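PDB 6NQ4: HAD superfamily hydrolase from Brucella suis biovar 1, which probably acts as a phosphatase of the haloacid dehalogenase superfamily. Local coordinates for residues V139-G151 with L166-A180. Sequence-based numbering, arbitrary orientation.
Sequences VEEFEAAGVVCTG and LLQRLRSRNLPFICA
Glu141 and Arg169 pair as a side-on salt bridge in which Arg169 NE lies 2.8 Å from Glu141 OE2, on its syn lone pair, while Arg169 NH2 reaches Glu141 OE1 at 3.1 Å. The carboxylate and guanidinium planes are 27° apart, nearly coplanar, and both oxygens lie close to the guanidinium plane. With CG anti to the backbone N (chi1 -174°) and an extended chain beyond, Glu141 reaches across to the helix, its CG resting against Leu170 CD2. Arg173 fastens the backbone of the same turn: its NH1 donates to Glu141 O (2.8 Å), from the opposite face of that carbonyl to Ala144 N, and a water links this NH1 to Glu141 OE2. Further along, four backbone bonds, from Val147 N-Pro176 O to Ala180 N-Cys149 O, run along and just beyond parallel strands 146-149 and 177-179. On one sheet face Val147 CG2 packs against both methyls of Leu170, and Phe177 CZ presses on Cys149 CB at 3.4 Å; on the other, Val148 and Ile178 lie side by side. Strand 146-149, helix 164-172 and strand 177-179 form a beta-alpha-beta crossover within a five-stranded parallel sheet, consistent with a HAD cap domain. Tyr203 of helix 196-205 stacks on Phe177, helix 104-114 packs on Val148 and Ile178, and strand 118-122 flanks strand 146-149.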
ATOM      1  N   VAL A 139     -16.744 -12.477  13.686  1.00 22.00           N
ATOM      2  CA  VAL A 139     -17.200 -12.929  14.988  1.00 23.05           C
ATOM      3  C   VAL A 139     -16.586 -12.062  16.080  1.00 23.93           C
ATOM      4  O   VAL A 139     -15.708 -11.232  15.834  1.00 24.50           O
ATOM      5  CB  VAL A 139     -16.914 -14.430  15.223  1.00 23.25           C
ATOM      6  CG1 VAL A 139     -17.585 -15.280  14.148  1.00 25.96           C
ATOM      7  CG2 VAL A 139     -15.410 -14.702  15.249  1.00 24.18           C
ATOM      8  N   GLU A 140     -17.100 -12.236  17.291  1.00 25.03           N
ATOM      9  CA  GLU A 140     -16.533 -11.582  18.454  1.00 28.06           C
ATOM     10  C   GLU A 140     -15.133 -12.111  18.723  1.00 24.88           C
ATOM     11  O   GLU A 140     -14.769 -13.214  18.316  1.00 26.48           O
ATOM     12  CB  GLU A 140     -17.376 -11.888  19.690  1.00 33.09           C
ATOM     13  CG  GLU A 140     -18.824 -11.507  19.558  1.00 40.65           C
ATOM     14  CD  GLU A 140     -19.086 -10.095  20.011  1.00 47.57           C
ATOM     15  OE1 GLU A 140     -18.114  -9.324  20.157  1.00 49.52           O
ATOM     16  OE2 GLU A 140     -20.268  -9.761  20.235  1.00 50.61           O
ATOM     17  N   GLU A 141     -14.365 -11.321  19.472  1.00 24.32           N
ATOM     18  CA  GLU A 141     -13.005 -11.707  19.837  1.00 24.82           C
ATOM     19  C   GLU A 141     -12.940 -13.117  20.432  1.00 24.88           C
ATOM     20  O   GLU A 141     -12.105 -13.934  20.026  1.00 25.25           O
ATOM     21  CB  GLU A 141     -12.448 -10.691  20.838  1.00 26.57           C
ATOM     22  CG  GLU A 141     -10.991 -10.933  21.174  1.00 27.01           C
ATOM     23  CD  GLU A 141     -10.522 -10.156  22.390  1.00 27.38           C
ATOM     24  OE1 GLU A 141     -11.111  -9.096  22.699  1.00 27.99           O
ATOM     25  OE2 GLU A 141      -9.560 -10.620  23.038  1.00 27.53           O
ATOM     26  N   PHE A 142     -13.818 -13.423  21.396  1.00 26.04           N
ATOM     27  CA  PHE A 142     -13.755 -14.710  22.090  1.00 27.17           C
ATOM     28  C   PHE A 142     -14.060 -15.902  21.180  1.00 29.05           C
ATOM     29  O   PHE A 142     -13.704 -17.036  21.527  1.00 30.24           O
ATOM     30  CB  PHE A 142     -14.657 -14.692  23.334  1.00 28.74           C
ATOM     31  CG  PHE A 142     -16.122 -14.954  23.051  1.00 29.78           C
ATOM     32  CD1 PHE A 142     -16.641 -16.239  23.161  1.00 30.36           C
ATOM     33  CD2 PHE A 142     -16.982 -13.918  22.709  1.00 30.14           C
ATOM     34  CE1 PHE A 142     -17.990 -16.490  22.918  1.00 32.22           C
ATOM     35  CE2 PHE A 142     -18.325 -14.158  22.455  1.00 31.24           C
ATOM     36  CZ  PHE A 142     -18.833 -15.451  22.566  1.00 31.87           C
ATOM     37  N   GLU A 143     -14.683 -15.665  20.019  1.00 28.75           N
ATOM     38  CA  GLU A 143     -15.084 -16.706  19.076  1.00 29.42           C
ATOM     39  C   GLU A 143     -14.096 -16.903  17.936  1.00 28.03           C
ATOM     40  O   GLU A 143     -14.261 -17.839  17.145  1.00 28.35           O
ATOM     41  CB  GLU A 143     -16.430 -16.330  18.441  1.00 32.22           C
ATOM     42  CG  GLU A 143     -17.557 -16.175  19.434  1.00 35.69           C
ATOM     43  CD  GLU A 143     -18.819 -15.568  18.828  1.00 38.62           C
ATOM     44  OE1 GLU A 143     -18.731 -14.532  18.126  1.00 37.75           O
ATOM     45  OE2 GLU A 143     -19.909 -16.125  19.069  1.00 40.90           O
ATOM     46  N   ALA A 144     -13.104 -16.038  17.810  1.00 25.86           N
ATOM     47  CA  ALA A 144     -12.338 -15.973  16.581  1.00 24.37           C
ATOM     48  C   ALA A 144     -11.273 -17.061  16.524  1.00 23.44           C
ATOM     49  O   ALA A 144     -10.721 -17.484  17.545  1.00 24.93           O
ATOM     50  CB  ALA A 144     -11.692 -14.600  16.449  1.00 26.39           C
ATOM     51  N   ALA A 145     -10.990 -17.513  15.300  1.00 22.41           N
ATOM     52  CA  ALA A 145      -9.879 -18.413  15.031  1.00 22.06           C
ATOM     53  C   ALA A 145      -8.752 -17.727  14.273  1.00 21.66           C
ATOM     54  O   ALA A 145      -7.651 -18.287  14.177  1.00 22.87           O
ATOM     55  CB  ALA A 145     -10.359 -19.647  14.244  1.00 22.70           C
ATOM     56  N   GLY A 146      -9.001 -16.532  13.749  1.00 21.52           N
ATOM     57  CA  GLY A 146      -7.978 -15.753  13.083  1.00 20.31           C
ATOM     58  C   GLY A 146      -8.332 -14.287  13.206  1.00 17.81           C
ATOM     59  O   GLY A 146      -9.477 -13.923  13.523  1.00 18.87           O
ATOM     60  N   VAL A 147      -7.335 -13.437  12.944  1.00 17.64           N
ATOM     61  CA  VAL A 147      -7.499 -11.989  13.011  1.00 16.83           C
ATOM     62  C   VAL A 147      -7.185 -11.400  11.643  1.00 16.18           C
ATOM     63  O   VAL A 147      -6.229 -11.821  10.986  1.00 17.51           O
ATOM     64  CB  VAL A 147      -6.554 -11.382  14.069  1.00 17.38           C
ATOM     65  CG1 VAL A 147      -6.700  -9.875  14.093  1.00 19.80           C
ATOM     66  CG2 VAL A 147      -6.833 -11.977  15.442  1.00 19.54           C
ATOM     67  N   VAL A 148      -7.978 -10.416  11.219  1.00 15.63           N
ATOM     68  CA  VAL A 148      -7.650  -9.594  10.056  1.00 15.71           C
ATOM     69  C   VAL A 148      -7.638  -8.152  10.507  1.00 16.64           C
ATOM     70  O   VAL A 148      -8.632  -7.656  11.057  1.00 16.69           O
ATOM     71  CB  VAL A 148      -8.641  -9.806   8.904  1.00 15.33           C
ATOM     72  CG1 VAL A 148      -8.311  -8.878   7.733  1.00 17.26           C
ATOM     73  CG2 VAL A 148      -8.607 -11.270   8.440  1.00 17.21           C
ATOM     74  N   CYS A 149      -6.518  -7.478  10.285  1.00 14.66           N
ATOM     75  CA  CYS A 149      -6.361  -6.092  10.692  1.00 14.64           C
ATOM     76  C   CYS A 149      -6.234  -5.235   9.445  1.00 14.88           C
ATOM     77  O   CYS A 149      -5.229  -5.306   8.722  1.00 16.08           O
ATOM     78  CB  CYS A 149      -5.137  -5.941  11.586  1.00 15.52           C
ATOM     79  SG  CYS A 149      -4.859  -4.244  12.125  1.00 18.06           S
ATOM     80  N   THR A 150      -7.251  -4.416   9.202  1.00 15.65           N
ATOM     81  CA  THR A 150      -7.202  -3.440   8.118  1.00 14.69           C
ATOM     82  C   THR A 150      -6.753  -2.069   8.595  1.00 15.37           C
ATOM     83  O   THR A 150      -6.349  -1.254   7.766  1.00 16.59           O
ATOM     84  CB  THR A 150      -8.583  -3.289   7.472  1.00 15.59           C
ATOM     85  OG1 THR A 150      -9.526  -2.866   8.468  1.00 16.99           O
ATOM     86  CG2 THR A 150      -9.039  -4.600   6.842  1.00 17.18           C
ATOM     87  N   GLY A 151      -6.789  -1.805   9.901  1.00 15.62           N
ATOM     88  CA  GLY A 151      -6.446  -0.497  10.434  1.00 16.62           C
ATOM     89  C   GLY A 151      -6.895  -0.401  11.880  1.00 16.02           C
ATOM     90  O   GLY A 151      -7.243  -1.403  12.497  1.00 17.65           O
ATOM     91  N   LEU A 166      -5.410  -5.843  23.966  1.00 23.08           N
ATOM     92  CA  LEU A 166      -6.068  -6.691  22.972  1.00 20.43           C
ATOM     93  C   LEU A 166      -5.056  -7.562  22.230  1.00 18.63           C
ATOM     94  O   LEU A 166      -5.251  -8.775  22.085  1.00 19.26           O
ATOM     95  CB  LEU A 166      -6.832  -5.817  21.984  1.00 19.83           C
ATOM     96  CG  LEU A 166      -7.437  -6.545  20.777  1.00 20.29           C
ATOM     97  CD1 LEU A 166      -8.478  -7.577  21.197  1.00 21.09           C
ATOM     98  CD2 LEU A 166      -8.043  -5.513  19.807  1.00 21.57           C
ATOM     99  N   LEU A 167      -3.953  -6.961  21.767  1.00 19.15           N
ATOM    100  CA  LEU A 167      -2.945  -7.738  21.047  1.00 18.99           C
ATOM    101  C   LEU A 167      -2.333  -8.813  21.942  1.00 19.19           C
ATOM    102  O   LEU A 167      -2.069  -9.931  21.481  1.00 19.36           O
ATOM    103  CB  LEU A 167      -1.868  -6.812  20.490  1.00 19.64           C
ATOM    104  CG  LEU A 167      -2.345  -5.821  19.414  1.00 20.37           C
ATOM    105  CD1 LEU A 167      -1.187  -4.918  18.989  1.00 22.66           C
ATOM    106  CD2 LEU A 167      -2.944  -6.546  18.200  1.00 21.13           C
ATOM    107  N   GLN A 168      -2.120  -8.502  23.226  1.00 20.62           N
ATOM    108  CA  GLN A 168      -1.613  -9.506  24.157  1.00 21.86           C
ATOM    109  C   GLN A 168      -2.569 -10.682  24.275  1.00 21.19           C
ATOM    110  O   GLN A 168      -2.133 -11.842  24.312  1.00 21.40           O
ATOM    111  CB  GLN A 168      -1.398  -8.872  25.530  1.00 26.34           C
ATOM    112  CG  GLN A 168      -0.226  -7.914  25.593  1.00 31.64           C
ATOM    113  CD  GLN A 168      -0.114  -7.190  26.924  1.00 37.92           C
ATOM    114  OE1 GLN A 168      -1.026  -7.226  27.755  1.00 41.11           O
ATOM    115  NE2 GLN A 168       1.006  -6.514  27.123  1.00 39.08           N
ATOM    116  N   ARG A 169      -3.879 -10.404  24.353  1.00 21.27           N
ATOM    117  CA  ARG A 169      -4.847 -11.491  24.476  1.00 21.87           C
ATOM    118  C   ARG A 169      -4.842 -12.365  23.237  1.00 20.23           C
ATOM    119  O   ARG A 169      -4.876 -13.599  23.339  1.00 21.47           O
ATOM    120  CB  ARG A 169      -6.255 -10.951  24.712  1.00 23.41           C
ATOM    121  CG  ARG A 169      -6.495 -10.395  26.099  1.00 24.57           C
ATOM    122  CD  ARG A 169      -7.986 -10.224  26.370  1.00 26.60           C
ATOM    123  NE  ARG A 169      -8.673  -9.347  25.416  1.00 27.59           N
ATOM    124  CZ  ARG A 169      -8.751  -8.024  25.526  1.00 28.92           C
ATOM    125  NH1 ARG A 169      -8.169  -7.391  26.543  1.00 30.62           N
ATOM    126  NH2 ARG A 169      -9.412  -7.324  24.614  1.00 28.86           N
ATOM    127  N   LEU A 170      -4.781 -11.742  22.055  1.00 18.92           N
ATOM    128  CA  LEU A 170      -4.828 -12.504  20.809  1.00 17.90           C
ATOM    129  C   LEU A 170      -3.571 -13.348  20.659  1.00 18.46           C
ATOM    130  O   LEU A 170      -3.632 -14.515  20.237  1.00 18.88           O
ATOM    131  CB  LEU A 170      -4.943 -11.538  19.634  1.00 18.73           C
ATOM    132  CG  LEU A 170      -6.219 -10.688  19.624  1.00 19.58           C
ATOM    133  CD1 LEU A 170      -6.114  -9.587  18.552  1.00 21.01           C
ATOM    134  CD2 LEU A 170      -7.451 -11.537  19.354  1.00 20.59           C
ATOM    135  N   ARG A 171      -2.427 -12.763  21.016  1.00 18.60           N
ATOM    136  CA  ARG A 171      -1.161 -13.477  20.926  0.51 20.03           C
ATOM    137  C   ARG A 171      -1.151 -14.685  21.855  1.00 19.30           C
ATOM    138  O   ARG A 171      -0.680 -15.765  21.478  1.00 20.51           O
ATOM    139  CB  ARG A 171      -0.017 -12.509  21.238  0.51 22.19           C
ATOM    140  CG  ARG A 171       1.370 -13.012  20.848  0.51 25.73           C
ATOM    141  CD  ARG A 171       2.024 -13.813  21.952  0.51 28.41           C
ATOM    142  NE  ARG A 171       3.122 -14.608  21.419  0.51 29.91           N
ATOM    143  CZ  ARG A 171       3.870 -15.432  22.139  0.51 32.06           C
ATOM    144  NH1 ARG A 171       3.642 -15.570  23.441  0.51 34.13           N
ATOM    145  NH2 ARG A 171       4.846 -16.113  21.556  0.51 31.60           N
ATOM    146  N   SER A 172      -1.696 -14.533  23.066  1.00 19.65           N
ATOM    147  CA  SER A 172      -1.736 -15.648  24.007  0.65 20.80           C
ATOM    148  C   SER A 172      -2.613 -16.789  23.521  1.00 21.41           C
ATOM    149  O   SER A 172      -2.445 -17.924  23.986  1.00 23.51           O
ATOM    150  CB  SER A 172      -2.218 -15.173  25.377  0.65 21.82           C
ATOM    151  OG  SER A 172      -1.248 -14.324  25.956  0.65 22.69           O
ATOM    152  N   ARG A 173      -3.536 -16.516  22.595  1.00 20.35           N
ATOM    153  CA  ARG A 173      -4.357 -17.557  21.991  1.00 20.39           C
ATOM    154  C   ARG A 173      -3.768 -18.063  20.686  1.00 20.52           C
ATOM    155  O   ARG A 173      -4.407 -18.862  19.995  1.00 22.36           O
ATOM    156  CB  ARG A 173      -5.791 -17.071  21.787  1.00 22.46           C
ATOM    157  CG  ARG A 173      -6.528 -16.880  23.102  1.00 23.58           C
ATOM    158  CD  ARG A 173      -7.857 -16.200  22.885  1.00 26.19           C
ATOM    159  NE  ARG A 173      -8.673 -16.944  21.927  1.00 26.49           N
ATOM    160  CZ  ARG A 173      -9.624 -16.403  21.175  1.00 27.25           C
ATOM    161  NH1 ARG A 173      -9.881 -15.106  21.268  1.00 28.07           N
ATOM    162  NH2 ARG A 173     -10.312 -17.154  20.321  1.00 29.10           N
ATOM    163  N   ASN A 174      -2.560 -17.622  20.344  1.00 19.68           N
ATOM    164  CA  ASN A 174      -1.844 -18.099  19.164  1.00 20.52           C
ATOM    165  C   ASN A 174      -2.620 -17.836  17.876  1.00 19.59           C
ATOM    166  O   ASN A 174      -2.551 -18.629  16.938  1.00 21.32           O
ATOM    167  CB  ASN A 174      -1.499 -19.588  19.293  1.00 22.14           C
ATOM    168  CG  ASN A 174      -0.466 -20.037  18.288  1.00 24.14           C
ATOM    169  OD1 ASN A 174       0.463 -19.307  17.985  1.00 26.91           O
ATOM    170  ND2 ASN A 174      -0.629 -21.242  17.761  1.00 25.76           N
ATOM    171  N   LEU A 175      -3.357 -16.705  17.807  1.00 18.65           N
ATOM    172  CA  LEU A 175      -4.143 -16.484  16.600  1.00 19.30           C
ATOM    173  C   LEU A 175      -3.261 -15.922  15.486  1.00 18.97           C
ATOM    174  O   LEU A 175      -2.410 -15.068  15.734  1.00 19.75           O
ATOM    175  CB  LEU A 175      -5.294 -15.510  16.875  1.00 20.37           C
ATOM    176  CG  LEU A 175      -6.312 -15.967  17.929  1.00 22.90           C
ATOM    177  CD1 LEU A 175      -7.505 -15.029  17.979  1.00 26.06           C
ATOM    178  CD2 LEU A 175      -6.776 -17.390  17.665  1.00 22.94           C
ATOM    179  N   PRO A 176      -3.449 -16.372  14.254  1.00 19.35           N
ATOM    180  CA  PRO A 176      -2.733 -15.754  13.138  1.00 18.66           C
ATOM    181  C   PRO A 176      -3.331 -14.387  12.848  1.00 18.61           C
ATOM    182  O   PRO A 176      -4.538 -14.167  12.999  1.00 21.13           O
ATOM    183  CB  PRO A 176      -2.978 -16.726  11.978  1.00 21.12           C
ATOM    184  CG  PRO A 176      -4.270 -17.390  12.309  1.00 21.62           C
ATOM    185  CD  PRO A 176      -4.342 -17.464  13.818  1.00 19.11           C
ATOM    186  N   PHE A 177      -2.468 -13.461  12.435  1.00 17.31           N
ATOM    187  CA  PHE A 177      -2.816 -12.044  12.292  1.00 15.09           C
ATOM    188  C   PHE A 177      -2.520 -11.625  10.858  1.00 16.57           C
ATOM    189  O   PHE A 177      -1.358 -11.441  10.494  1.00 18.17           O
ATOM    190  CB  PHE A 177      -1.957 -11.251  13.282  1.00 17.70           C
ATOM    191  CG  PHE A 177      -2.296  -9.776  13.433  1.00 18.24           C
ATOM    192  CD1 PHE A 177      -1.886  -8.833  12.493  1.00 19.92           C
ATOM    193  CD2 PHE A 177      -2.918  -9.324  14.592  1.00 19.77           C
ATOM    194  CE1 PHE A 177      -2.139  -7.467  12.683  1.00 21.17           C
ATOM    195  CE2 PHE A 177      -3.180  -7.969  14.786  1.00 21.77           C
ATOM    196  CZ  PHE A 177      -2.790  -7.042  13.831  1.00 21.13           C
ATOM    197  N   ILE A 178      -3.557 -11.476  10.034  1.00 15.48           N
ATOM    198  CA  ILE A 178      -3.389 -10.987   8.664  1.00 14.48           C
ATOM    199  C   ILE A 178      -3.383  -9.462   8.703  1.00 15.88           C
ATOM    200  O   ILE A 178      -4.311  -8.842   9.237  1.00 16.99           O
ATOM    201  CB  ILE A 178      -4.511 -11.503   7.749  1.00 15.33           C
ATOM    202  CG1 ILE A 178      -4.405 -13.006   7.568  1.00 16.07           C
ATOM    203  CG2 ILE A 178      -4.465 -10.832   6.402  1.00 16.76           C
ATOM    204  CD1 ILE A 178      -5.629 -13.619   6.906  1.00 16.14           C
ATOM    205  N   CYS A 179      -2.327  -8.853   8.163  1.00 14.84           N
ATOM    206  CA  CYS A 179      -2.204  -7.400   8.103  1.00 15.79           C
ATOM    207  C   CYS A 179      -2.512  -6.962   6.678  1.00 15.39           C
ATOM    208  O   CYS A 179      -1.766  -7.307   5.751  1.00 17.04           O
ATOM    209  CB  CYS A 179      -0.787  -6.965   8.478  1.00 17.16           C
ATOM    210  SG  CYS A 179      -0.499  -5.182   8.267  1.00 18.66           S
ATOM    211  N   ALA A 180      -3.587  -6.182   6.507  1.00 14.29           N
ATOM    212  CA  ALA A 180      -4.006  -5.753   5.171  1.00 14.48           C
ATOM    213  C   ALA A 180      -3.310  -4.484   4.682  1.00 14.98           C
ATOM    214  O   ALA A 180      -3.519  -4.088   3.527  1.00 16.21           O
ATOM    215  CB  ALA A 180      -5.528  -5.553   5.107  1.00 16.79           C
TER
HETATM  216  O   HOH W   1      -9.000 -13.169  23.152  1.00 34.61           O